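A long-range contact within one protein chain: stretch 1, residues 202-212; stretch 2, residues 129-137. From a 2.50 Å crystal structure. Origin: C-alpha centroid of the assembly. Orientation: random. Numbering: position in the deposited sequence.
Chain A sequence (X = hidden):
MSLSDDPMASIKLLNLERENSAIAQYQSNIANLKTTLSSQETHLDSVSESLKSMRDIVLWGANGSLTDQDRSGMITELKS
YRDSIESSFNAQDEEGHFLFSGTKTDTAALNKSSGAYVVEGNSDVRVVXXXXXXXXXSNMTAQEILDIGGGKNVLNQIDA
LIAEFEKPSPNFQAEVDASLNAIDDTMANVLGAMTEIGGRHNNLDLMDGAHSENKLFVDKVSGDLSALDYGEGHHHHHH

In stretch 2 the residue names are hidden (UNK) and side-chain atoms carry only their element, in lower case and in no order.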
ATOM      1  N   ASN A 202     -11.321   1.442  -6.878  1.00 55.92           N
ATOM      2  CA  ASN A 202     -10.968   2.504  -7.804  1.00 58.35           C
ATOM      3  C   ASN A 202      -9.466   2.737  -7.993  1.00 57.61           C
ATOM      4  O   ASN A 202      -8.983   2.949  -9.099  1.00 59.51           O
ATOM      5  CB  ASN A 202     -11.710   3.791  -7.431  1.00 59.80           C
ATOM      6  CG  ASN A 202     -13.215   3.636  -7.603  1.00 64.20           C
ATOM      7  OD1 ASN A 202     -13.664   2.770  -8.370  1.00 67.27           O
ATOM      8  ND2 ASN A 202     -14.000   4.433  -6.879  1.00 66.46           N
ATOM      9  N   ASN A 203      -8.725   2.690  -6.907  1.00 56.39           N
ATOM     10  CA  ASN A 203      -7.337   2.937  -6.997  1.00 56.58           C
ATOM     11  C   ASN A 203      -6.645   1.763  -7.722  1.00 56.16           C
ATOM     12  O   ASN A 203      -5.773   1.986  -8.619  1.00 56.87           O
ATOM     13  CB  ASN A 203      -6.815   3.275  -5.611  1.00 56.32           C
ATOM     14  CG  ASN A 203      -6.949   4.763  -5.300  1.00 57.31           C
ATOM     15  OD1 ASN A 203      -6.824   5.622  -6.208  1.00 61.37           O
ATOM     16  ND2 ASN A 203      -7.137   5.093  -4.046  1.00 57.14           N
ATOM     17  N   LEU A 204      -7.092   0.534  -7.438  1.00 55.34           N
ATOM     18  CA  LEU A 204      -6.629  -0.614  -8.195  1.00 55.11           C
ATOM     19  C   LEU A 204      -6.861  -0.377  -9.695  1.00 57.06           C
ATOM     20  O   LEU A 204      -5.943  -0.500 -10.551  1.00 57.92           O
ATOM     21  CB  LEU A 204      -7.309  -1.891  -7.746  1.00 54.45           C
ATOM     22  CG  LEU A 204      -6.934  -2.351  -6.347  1.00 53.76           C
ATOM     23  CD1 LEU A 204      -7.748  -3.542  -5.971  1.00 53.35           C
ATOM     24  CD2 LEU A 204      -5.426  -2.692  -6.286  1.00 53.69           C
ATOM     25  N   ASP A 205      -8.074  -0.004 -10.017  1.00 57.65           N
ATOM     26  CA  ASP A 205      -8.424   0.239 -11.416  1.00 60.39           C
ATOM     27  C   ASP A 205      -7.539   1.265 -12.125  1.00 61.01           C
ATOM     28  O   ASP A 205      -7.197   1.078 -13.284  1.00 61.34           O
ATOM     29  CB  ASP A 205      -9.957   0.523 -11.519  1.00 61.16           C
ATOM     30  CG  ASP A 205     -10.779  -0.774 -11.270  1.00 63.47           C
ATOM     31  OD1 ASP A 205     -10.139  -1.872 -11.134  1.00 68.07           O
ATOM     32  OD2 ASP A 205     -12.011  -0.743 -11.239  1.00 63.65           O
ATOM     33  N   LEU A 206      -7.165   2.333 -11.425  1.00 61.43           N
ATOM     34  CA  LEU A 206      -6.117   3.225 -11.929  1.00 63.02           C
ATOM     35  C   LEU A 206      -4.803   2.485 -12.178  1.00 62.36           C
ATOM     36  O   LEU A 206      -4.254   2.622 -13.242  1.00 64.66           O
ATOM     37  CB  LEU A 206      -5.861   4.422 -11.015  1.00 62.99           C
ATOM     38  CG  LEU A 206      -6.930   5.497 -11.071  1.00 66.77           C
ATOM     39  CD1 LEU A 206      -6.905   6.357  -9.831  1.00 67.58           C
ATOM     40  CD2 LEU A 206      -6.814   6.379 -12.348  1.00 65.84           C
HETATM   41  N   MSE A 207      -4.286   1.719 -11.226  1.00 61.06           N
HETATM   42  CA  MSE A 207      -3.048   0.962 -11.466  1.00 60.84           C
HETATM   43  C   MSE A 207      -3.133   0.003 -12.611  1.00 60.37           C
HETATM   44  O   MSE A 207      -2.198  -0.131 -13.392  1.00 61.92           O
HETATM   45  CB  MSE A 207      -2.717   0.098 -10.283  1.00 60.46           C
HETATM   46  CG  MSE A 207      -2.536   0.862  -9.032  1.00 65.52           C
HETATM   47 SE   MSE A 207      -0.880   1.905  -8.921  1.00 80.70          SE
HETATM   48  CE  MSE A 207      -1.302   2.041  -7.017  1.00 64.38           C
ATOM     49  N   ASP A 208      -4.225  -0.725 -12.666  1.00 59.41           N
ATOM     50  CA  ASP A 208      -4.465  -1.697 -13.719  1.00 60.43           C
ATOM     51  C   ASP A 208      -4.513  -1.027 -15.131  1.00 61.82           C
ATOM     52  O   ASP A 208      -3.945  -1.523 -16.108  1.00 62.84           O
ATOM     53  CB  ASP A 208      -5.780  -2.408 -13.395  1.00 60.07           C
ATOM     54  CG  ASP A 208      -5.924  -3.703 -14.111  1.00 62.69           C
ATOM     55  OD1 ASP A 208      -6.751  -3.728 -15.041  1.00 64.23           O
ATOM     56  OD2 ASP A 208      -5.206  -4.681 -13.772  1.00 65.68           O
ATOM     57  N   GLY A 209      -5.140   0.132 -15.216  1.00 62.70           N
ATOM     58  CA  GLY A 209      -5.188   0.899 -16.469  1.00 64.73           C
ATOM     59  C   GLY A 209      -3.802   1.325 -16.967  1.00 65.54           C
ATOM     60  O   GLY A 209      -3.511   1.290 -18.169  1.00 66.01           O
ATOM     61  N   ALA A 210      -2.950   1.725 -16.031  1.00 64.98           N
ATOM     62  CA  ALA A 210      -1.604   2.123 -16.358  1.00 65.72           C
ATOM     63  C   ALA A 210      -0.767   0.910 -16.817  1.00 65.54           C
ATOM     64  O   ALA A 210       0.065   1.026 -17.750  1.00 67.08           O
ATOM     65  CB  ALA A 210      -0.983   2.796 -15.173  1.00 65.41           C
ATOM     66  N   HIS A 211      -0.998  -0.242 -16.174  1.00 63.70           N
ATOM     67  CA  HIS A 211      -0.369  -1.509 -16.567  1.00 62.76           C
ATOM     68  C   HIS A 211      -0.815  -1.925 -17.963  1.00 64.61           C
ATOM     69  O   HIS A 211      -0.058  -2.512 -18.709  1.00 63.76           O
ATOM     70  CB  HIS A 211      -0.764  -2.609 -15.593  1.00 60.20           C
ATOM     71  CG  HIS A 211       0.019  -2.606 -14.320  1.00 58.77           C
ATOM     72  ND1 HIS A 211       1.355  -2.275 -14.268  1.00 57.97           N
ATOM     73  CD2 HIS A 211      -0.329  -2.944 -13.053  1.00 58.23           C
ATOM     74  CE1 HIS A 211       1.784  -2.360 -13.024  1.00 57.49           C
ATOM     75  NE2 HIS A 211       0.790  -2.779 -12.267  1.00 56.75           N
ATOM     76  N   SER A 212      -2.076  -1.641 -18.298  1.00 66.30           N
ATOM     77  CA  SER A 212      -2.609  -1.984 -19.617  1.00 68.69           C
ATOM     78  C   SER A 212      -1.974  -1.165 -20.737  1.00 71.28           C
ATOM     79  O   SER A 212      -1.500  -1.751 -21.714  1.00 73.42           O
ATOM     80  CB  SER A 212      -4.141  -1.856 -19.633  1.00 69.54           C
ATOM     81  OG  SER A 212      -4.747  -3.034 -19.142  1.00 66.29           O
ATOM     82  N   UNK A 129       1.228  -6.337  -3.259  1.00 54.00           N
ATOM     83  CA  UNK A 129       2.039  -5.527  -4.197  1.00 54.50           C
ATOM     84  C   UNK A 129       1.322  -5.454  -5.540  1.00 54.35           C
ATOM     85  O   UNK A 129       0.970  -6.492  -6.112  1.00 54.17           O
ATOM     86  o   UNK A 129       4.063  -6.068  -3.143  1.00 55.37           O
ATOM     87  c   UNK A 129       4.223  -5.368  -5.440  1.00 55.64           C
ATOM     88  c   UNK A 129       3.387  -6.144  -4.395  1.00 55.03           C
ATOM     89  N   UNK A 130       1.116  -4.248  -6.054  1.00 54.61           N
ATOM     90  CA  UNK A 130       0.251  -4.123  -7.162  1.00 54.57           C
ATOM     91  C   UNK A 130       0.928  -3.378  -8.311  1.00 55.27           C
ATOM     92  O   UNK A 130       0.312  -3.220  -9.370  1.00 55.44           O
ATOM     93  c   UNK A 130      -1.109  -3.449  -6.744  1.00 54.29           C
ATOM     94  c   UNK A 130      -1.832  -4.296  -5.659  1.00 53.65           C
ATOM     95  c   UNK A 130      -0.923  -2.001  -6.274  1.00 54.73           C
ATOM     96  N   UNK A 131       2.149  -2.867  -8.075  1.00 55.83           N
ATOM     97  CA  UNK A 131       3.052  -2.344  -9.099  1.00 56.64           C
ATOM     98  C   UNK A 131       4.391  -2.163  -8.406  1.00 57.18           C
ATOM     99  O   UNK A 131       4.439  -2.139  -7.169  1.00 57.01           O
ATOM    100  c   UNK A 131       2.583  -1.010  -9.708  1.00 57.25           C
ATOM    101  N   UNK A 132       5.476  -2.028  -9.180  1.00 57.95           N
ATOM    102  CA  UNK A 132       6.794  -1.933  -8.620  1.00 58.64           C
ATOM    103  C   UNK A 132       6.815  -0.941  -7.491  1.00 59.04           C
ATOM    104  O   UNK A 132       6.608   0.241  -7.713  1.00 59.66           O
ATOM    105  c   UNK A 132       9.284  -1.706  -9.209  1.00 61.19           C
ATOM    106  c   UNK A 132       7.801  -1.515  -9.681  1.00 59.66           C
ATOM    107  n   UNK A 132      11.554  -3.523  -7.192  1.00 62.73           N
ATOM    108  c   UNK A 132       9.489  -3.113  -8.564  1.00 62.88           C
ATOM    109  c   UNK A 132      10.973  -3.603  -8.585  1.00 66.00           C
ATOM    110  N   UNK A 133       7.116  -1.421  -6.294  1.00 58.87           N
ATOM    111  CA  UNK A 133       7.179  -0.565  -5.109  1.00 59.35           C
ATOM    112  C   UNK A 133       5.866   0.077  -4.592  1.00 58.81           C
ATOM    113  O   UNK A 133       5.913   1.086  -3.873  1.00 59.48           O
ATOM    114  N   UNK A 134       4.714  -0.527  -4.924  1.00 57.74           N
ATOM    115  CA  UNK A 134       3.454  -0.017  -4.499  1.00 57.27           C
ATOM    116  C   UNK A 134       2.620  -1.127  -3.856  1.00 56.19           C
ATOM    117  O   UNK A 134       2.329  -2.131  -4.508  1.00 55.64           O
ATOM    118  c   UNK A 134       1.270   1.164  -5.229  1.00 56.98           C
ATOM    119  c   UNK A 134       3.519   1.579  -6.529  1.00 58.58           C
ATOM    120  c   UNK A 134       2.649   0.574  -5.710  1.00 57.34           C
ATOM    121  N   UNK A 135       2.182  -0.937  -2.612  1.00 55.99           N
ATOM    122  CA  UNK A 135       1.331  -1.935  -1.998  1.00 55.10           C
ATOM    123  C   UNK A 135      -0.040  -1.394  -1.693  1.00 54.69           C
ATOM    124  O   UNK A 135      -0.231  -0.198  -1.426  1.00 55.15           O
ATOM    125  c   UNK A 135       3.359  -2.889  -0.850  1.00 55.86           C
ATOM    126  o   UNK A 135       1.787  -1.423   0.281  1.00 55.89           O
ATOM    127  c   UNK A 135       1.905  -2.463  -0.689  1.00 55.21           C
ATOM    128  N   UNK A 136      -1.015  -2.274  -1.747  1.00 53.96           N
ATOM    129  CA  UNK A 136      -2.390  -1.844  -1.426  1.00 53.61           C
ATOM    130  C   UNK A 136      -2.856  -2.698  -0.247  1.00 53.11           C
ATOM    131  O   UNK A 136      -2.565  -3.917  -0.227  1.00 52.90           O
ATOM    132  c   UNK A 136      -4.741  -2.201  -2.262  1.00 57.06           C
ATOM    133  c   UNK A 136      -3.288  -2.041  -2.619  1.00 53.41           C
ATOM    134  c   UNK A 136      -4.724   0.233  -3.780  1.00 65.46           C
ATOM    135 se   UNK A 136      -5.550  -0.392  -2.051  1.00 68.38          SE
ATOM    136  N   UNK A 137      -3.493  -2.090   0.757  1.00 53.07           N
ATOM    137  CA  UNK A 137      -3.985  -2.857   1.916  1.00 52.70           C
ATOM    138  C   UNK A 137      -5.162  -3.684   1.477  1.00 52.20           C
ATOM    139  O   UNK A 137      -5.997  -3.216   0.740  1.00 52.15           O
ATOM    140  c   UNK A 137      -3.131  -1.112   3.611  1.00 54.74           C
ATOM    141  c   UNK A 137      -4.350  -1.935   3.089  1.00 52.88           C
ATOM    142  o   UNK A 137      -3.389  -0.075   4.279  1.00 59.49           O
ATOM    143  o   UNK A 137      -1.920  -1.487   3.382  1.00 54.27           O
TER

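Position 129 carries three side-chain atoms: a first carbon that branches to one oxygen and one carbon. That pattern is threonine. The side chain of Thr129 stays out of reach: its closest approach is 8.1 Å, from CG2 of Thr129 to NE2 of His211. Its chi1 of -66° (m) plays no part in the contact.

Position 130 has three carbons, one bearing the other two, and no heteroatom. A beta-branched, wholly apolar side chain of this size is valine. Its CA-to-CB bond runs sideways to the helix, yet both methyls find partners: CG1 of Val130 lies 4.0 Å from CD2 of Leu204, and CG2 of Val130 lies 4.1 Å from CE of Met207, the latter modelled as selenomethionine. The backbone contributes as well, since O of Val130 accepts a hydrogen bond from NE2 of His211 at 3.0 Å. The N-H...O angle of 162° and the position of the oxygen near the plane of the ring, at its edge, both suit an imidazole N-H donor.

At 131 a single carbon follows CA, which defines alanine. Its CB points toward the helix and stands 3.6 Å from NE2 of His211. The CA atoms of Ala131 and Met207 are 7.3 Å apart, the backbone register of the contact.

Position 132 shows four carbons in a row ending in nitrogen, the unbranched chain of lysine. The end of Lys132 leads away from the helix, and the closest approach of its side chain is 6.9 Å, from CB of Lys132 to CE1 of His211.

Position 133 has no side-chain atoms and is glycine. Its phi/psi of 67/23° lies in a region that favours this residue, and it sits within a type II turn that begins at Ala131 and ends at 134. The turn is closed by a backbone hydrogen bond from N of 134 to O of Ala131, 2.8 Å.

Position 134 again has three carbons, one carrying two, and is a second valine. Its CB points toward the helix, and CG1 of Val134 approaches CE of Met207 to 3.3 Å, a tight apolar contact.

Position 135 has one carbon bearing an oxygen and a carbon: threonine. The CA-to-CB bond of Thr135 points away from the helix, and OG1 is hydrogen-bonded elsewhere in the structure.

The side chain at 136 is unbranched: two carbons, selenium, then a terminal carbon. This is methionine in its selenium form. CE of Met136 lies 3.9 Å from CD2 of Leu204 and 4.1 Å from CB of Asn203.

Position 137 has two carbons, the second carrying two oxygens, hence aspartate. Asp137 is out of reach of the helix.

The contact is therefore a small apolar patch with one polar anchor, burying 356 Å² in total. Leu204 meets Val130 and Met136, while CE of Met207 is close to both valines. One and two helical turns further along from Leu204, Met207 and His211 both point toward the strands, and the imidazole fixes the backbone of Val130 through its directional bond.

Stretch 2 (129-137) TVAKGVTMD
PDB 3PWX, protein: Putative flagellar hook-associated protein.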